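Local coordinates for Pli0006 protein (Listeria innocua, PDB 3OP9) that probably binds DNA as a plasmid-encoded transcriptional regulator with a helix-turn-helix domain of the XRE (Cro/C1) type, at residues H8-K18 with Y42-D50. Residues are numbered along the deposited sequence; the frame is centred on the assembly and turned at random.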
loop_
_atom_site.group_PDB
_atom_site.type_symbol
_atom_site.label_atom_id
_atom_site.label_comp_id
_atom_site.label_asym_id
_atom_site.label_seq_id
_atom_site.Cartn_x
_atom_site.Cartn_y
_atom_site.Cartn_z
ATOM N N HIS A 8 -4.763 15.577 -11.345
ATOM C CA HIS A 8 -5.365 15.223 -10.050
ATOM C C HIS A 8 -6.840 15.598 -10.039
ATOM O O HIS A 8 -7.299 16.338 -10.913
ATOM C CB HIS A 8 -4.651 15.926 -8.897
ATOM C CG HIS A 8 -4.812 17.415 -8.893
ATOM N ND1 HIS A 8 -5.891 18.042 -8.310
ATOM C CD2 HIS A 8 -4.016 18.406 -9.370
ATOM C CE1 HIS A 8 -5.761 19.352 -8.433
ATOM N NE2 HIS A 8 -4.627 19.599 -9.065
ATOM N N GLN A 9 -7.582 15.112 -9.050
ATOM C CA GLN A 9 -9.011 15.403 -8.979
ATOM C C GLN A 9 -9.387 15.817 -7.558
ATOM O O GLN A 9 -10.358 15.353 -6.980
ATOM C CB GLN A 9 -9.808 14.197 -9.462
ATOM C CG GLN A 9 -9.669 12.966 -8.638
ATOM C CD GLN A 9 -10.458 11.808 -9.236
ATOM O OE1 GLN A 9 -10.264 11.458 -10.404
ATOM N NE2 GLN A 9 -11.375 11.235 -8.450
ATOM N N PHE A 10 -8.581 16.697 -6.981
ATOM C CA PHE A 10 -8.849 17.161 -5.623
ATOM C C PHE A 10 -10.237 17.824 -5.550
ATOM O O PHE A 10 -11.008 17.568 -4.635
ATOM C CB PHE A 10 -7.784 18.155 -5.164
ATOM C CG PHE A 10 -8.125 18.825 -3.854
ATOM C CD1 PHE A 10 -8.190 18.076 -2.668
ATOM C CD2 PHE A 10 -8.427 20.180 -3.814
ATOM C CE1 PHE A 10 -8.515 18.685 -1.451
ATOM C CE2 PHE A 10 -8.750 20.796 -2.610
ATOM C CZ PHE A 10 -8.791 20.051 -1.425
ATOM N N ALA A 11 -10.585 18.662 -6.516
ATOM C CA ALA A 11 -11.817 19.424 -6.347
ATOM C C ALA A 11 -13.017 18.462 -6.376
ATOM O O ALA A 11 -13.971 18.606 -5.595
ATOM C CB ALA A 11 -11.952 20.489 -7.416
ATOM N N GLU A 12 -12.968 17.493 -7.299
ATOM C CA GLU A 12 -14.036 16.481 -7.449
ATOM C C GLU A 12 -14.134 15.632 -6.172
ATOM O O GLU A 12 -15.228 15.342 -5.682
ATOM C CB GLU A 12 -13.749 15.608 -8.691
ATOM C CG GLU A 12 -14.752 14.475 -8.896
ATOM C CD GLU A 12 -14.479 13.639 -10.161
ATOM O OE1 GLU A 12 -13.794 14.133 -11.088
ATOM O OE2 GLU A 12 -14.954 12.482 -10.223
ATOM N N ASN A 13 -12.980 15.247 -5.633
ATOM C CA ASN A 13 -12.925 14.429 -4.415
ATOM C C ASN A 13 -13.427 15.180 -3.203
ATOM O O ASN A 13 -14.187 14.639 -2.396
ATOM C CB ASN A 13 -11.497 13.934 -4.143
ATOM C CG ASN A 13 -11.055 12.904 -5.137
ATOM O OD1 ASN A 13 -11.868 12.392 -5.902
ATOM N ND2 ASN A 13 -9.781 12.554 -5.106
ATOM N N LEU A 14 -13.030 16.441 -3.076
ATOM C CA LEU A 14 -13.467 17.188 -1.920
ATOM C C LEU A 14 -14.991 17.362 -2.030
ATOM O O LEU A 14 -15.709 17.286 -1.041
ATOM C CB LEU A 14 -12.755 18.544 -1.847
ATOM C CG LEU A 14 -13.097 19.313 -0.563
ATOM C CD1 LEU A 14 -12.632 18.530 0.664
ATOM C CD2 LEU A 14 -12.469 20.677 -0.574
ATOM N N SER A 15 -15.486 17.574 -3.252
ATOM C CA SER A 15 -16.916 17.760 -3.465
ATOM C C SER A 15 -17.685 16.490 -3.063
ATOM O O SER A 15 -18.742 16.561 -2.440
ATOM C CB SER A 15 -17.204 18.156 -4.922
ATOM O OG SER A 15 -16.648 19.444 -5.233
ATOM N N ARG A 16 -17.141 15.323 -3.394
ATOM C CA ARG A 16 -17.810 14.077 -3.057
ATOM C C ARG A 16 -17.751 13.782 -1.551
ATOM O O ARG A 16 -18.699 13.227 -0.997
ATOM C CB ARG A 16 -17.221 12.894 -3.810
ATOM C CG ARG A 16 -18.055 11.637 -3.524
ATOM C CD ARG A 16 -17.633 10.461 -4.305
ATOM N NE ARG A 16 -17.847 10.607 -5.738
ATOM C CZ ARG A 16 -18.995 10.357 -6.371
ATOM N NH1 ARG A 16 -20.083 9.987 -5.705
ATOM N NH2 ARG A 16 -19.047 10.494 -7.685
ATOM N N LEU A 17 -16.644 14.139 -0.909
ATOM C CA LEU A 17 -16.504 13.982 0.539
ATOM C C LEU A 17 -17.527 14.859 1.243
ATOM O O LEU A 17 -18.207 14.420 2.167
ATOM C CB LEU A 17 -15.073 14.364 0.981
ATOM C CG LEU A 17 -14.022 13.301 0.680
ATOM C CD1 LEU A 17 -12.618 13.874 0.857
ATOM C CD2 LEU A 17 -14.230 12.049 1.563
ATOM N N LYS A 18 -17.651 16.098 0.786
ATOM C CA LYS A 18 -18.609 17.033 1.349
ATOM C C LYS A 18 -20.022 16.472 1.252
ATOM O O LYS A 18 -20.813 16.540 2.212
ATOM C CB LYS A 18 -18.523 18.364 0.606
ATOM C CG LYS A 18 -19.481 19.433 1.109
ATOM C CD LYS A 18 -19.925 20.344 -0.019
ATOM C CE LYS A 18 -20.882 21.428 0.470
ATOM N NZ LYS A 18 -21.079 22.505 -0.547
ATOM N N TYR A 42 -12.092 25.860 -3.536
ATOM C CA TYR A 42 -11.490 24.517 -3.557
ATOM C C TYR A 42 -12.347 23.556 -4.342
ATOM O O TYR A 42 -11.830 22.746 -5.123
ATOM C CB TYR A 42 -11.371 23.925 -2.158
ATOM C CG TYR A 42 -10.332 24.539 -1.265
ATOM C CD1 TYR A 42 -9.316 25.345 -1.767
ATOM C CD2 TYR A 42 -10.379 24.316 0.097
ATOM C CE1 TYR A 42 -8.361 25.914 -0.901
ATOM C CE2 TYR A 42 -9.454 24.868 0.951
ATOM C CZ TYR A 42 -8.447 25.662 0.458
ATOM O OH TYR A 42 -7.538 26.177 1.366
HETATM N N MSE A 43 -13.656 23.622 -4.091
HETATM C CA MSE A 43 -14.620 22.661 -4.641
HETATM C C MSE A 43 -14.796 22.837 -6.138
HETATM O O MSE A 43 -15.073 21.878 -6.843
HETATM C CB MSE A 43 -15.993 22.803 -3.973
HETATM C CG MSE A 43 -15.998 22.660 -2.461
HETATM SE SE MSE A 43 -16.166 20.826 -1.775
HETATM C CE MSE A 43 -15.759 21.237 0.093
ATOM N N SER A 44 -14.645 24.063 -6.618
ATOM C CA SER A 44 -14.875 24.368 -8.015
ATOM C C SER A 44 -13.571 24.241 -8.771
ATOM O O SER A 44 -13.543 24.346 -9.998
ATOM C CB SER A 44 -15.439 25.775 -8.166
ATOM O OG SER A 44 -14.487 26.716 -7.742
ATOM N N GLY A 45 -12.490 24.031 -8.025
ATOM C CA GLY A 45 -11.159 23.898 -8.595
ATOM C C GLY A 45 -10.495 25.224 -8.955
ATOM O O GLY A 45 -9.460 25.253 -9.613
ATOM N N GLU A 46 -11.092 26.322 -8.518
ATOM C CA GLU A 46 -10.568 27.643 -8.850
ATOM C C GLU A 46 -9.303 27.967 -8.069
ATOM O O GLU A 46 -8.506 28.809 -8.480
ATOM C CB GLU A 46 -11.633 28.700 -8.597
ATOM C CG GLU A 46 -12.750 28.668 -9.629
ATOM C CD GLU A 46 -13.730 29.798 -9.451
ATOM O OE1 GLU A 46 -13.536 30.853 -10.088
ATOM O OE2 GLU A 46 -14.691 29.628 -8.671
ATOM N N THR A 47 -9.125 27.298 -6.937
ATOM C CA THR A 47 -7.971 27.545 -6.080
ATOM C C THR A 47 -7.672 26.240 -5.347
ATOM O O THR A 47 -8.589 25.455 -5.105
ATOM C CB THR A 47 -8.235 28.664 -5.066
ATOM O OG1 THR A 47 -6.999 29.304 -4.706
ATOM C CG2 THR A 47 -8.898 28.111 -3.813
ATOM N N LYS A 48 -6.404 26.016 -5.005
ATOM C CA LYS A 48 -5.979 24.772 -4.343
ATOM C C LYS A 48 -5.322 25.050 -3.002
ATOM O O LYS A 48 -4.700 26.087 -2.829
ATOM C CB LYS A 48 -4.980 24.008 -5.211
ATOM C CG LYS A 48 -5.557 23.418 -6.497
ATOM C CD LYS A 48 -4.905 24.051 -7.716
ATOM C CE LYS A 48 -4.904 23.108 -8.905
ATOM N NZ LYS A 48 -6.172 23.154 -9.682
ATOM N N PRO A 49 -5.445 24.111 -2.050
ATOM C CA PRO A 49 -4.891 24.309 -0.705
ATOM C C PRO A 49 -3.401 24.030 -0.671
ATOM O O PRO A 49 -2.875 23.340 -1.545
ATOM C CB PRO A 49 -5.636 23.264 0.130
ATOM C CG PRO A 49 -5.847 22.131 -0.841
ATOM C CD PRO A 49 -6.024 22.764 -2.210
ATOM N N ASP A 50 -2.708 24.572 0.327
ATOM C CA ASP A 50 -1.297 24.267 0.486
ATOM C C ASP A 50 -1.192 22.964 1.258
ATOM O O ASP A 50 -2.197 22.452 1.743
ATOM C CB ASP A 50 -0.540 25.404 1.192
ATOM C CG ASP A 50 -1.092 25.721 2.575
ATOM O OD1 ASP A 50 -1.746 24.855 3.185
ATOM O OD2 ASP A 50 -0.857 26.844 3.067
#
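Selenomethionine Met43 reaches from the end of helix 36-44 across to Leu14 and Ser15 of helix 10-21. CB lies 3.6 Å from Ser15 OG. With CG anti to the carbonyl carbon (chi1 -56°) and the chain bent at chi2, the side chain crosses that of Leu14 at about a right angle, and SE rests 3.6 Å from Ser15 CA and about as far from Leu14 CG. The terminal CE presses on the leucine branch, 3.3 Å from Leu14 CG, closer than ordinary van der Waals contact; since Met43 has a second deposited conformer, that tightness is doubtful. The side chain also touches Asn25 and Ile28 of helix 25-32. Beside it the backbones draw near at a small residue: Ala11 CB is 3.2 Å from Tyr42 O and also faces Met43 O and Gly45 N, where Gly45, with a positive phi of 80°, is the first residue to leave helical geometry. Ser15 OG donates to Ala11 O over 2.8 Å, approaching from the face opposite Ser15 N, so that carbonyl accepts twice. In XRE-type helix-turn-helix domains the third helix, here 36-44, is generally the recognition helix, and this contact packs its C-terminal end, with the following loop, against the first. Farther along that loop, Pro49 CD meets Phe10 CE2 at 3.4 Å, approaching the ring obliquely, while Leu54 of helix 51-61 touches both residues. His8 accepts from Phe10 N through ND1, nearly straight at 171° and in the ring plane; poorly ordered Lys48 brings CE to the ring edge, and His8 NE2 hydrogen-bonds Glu52 of a second subunit.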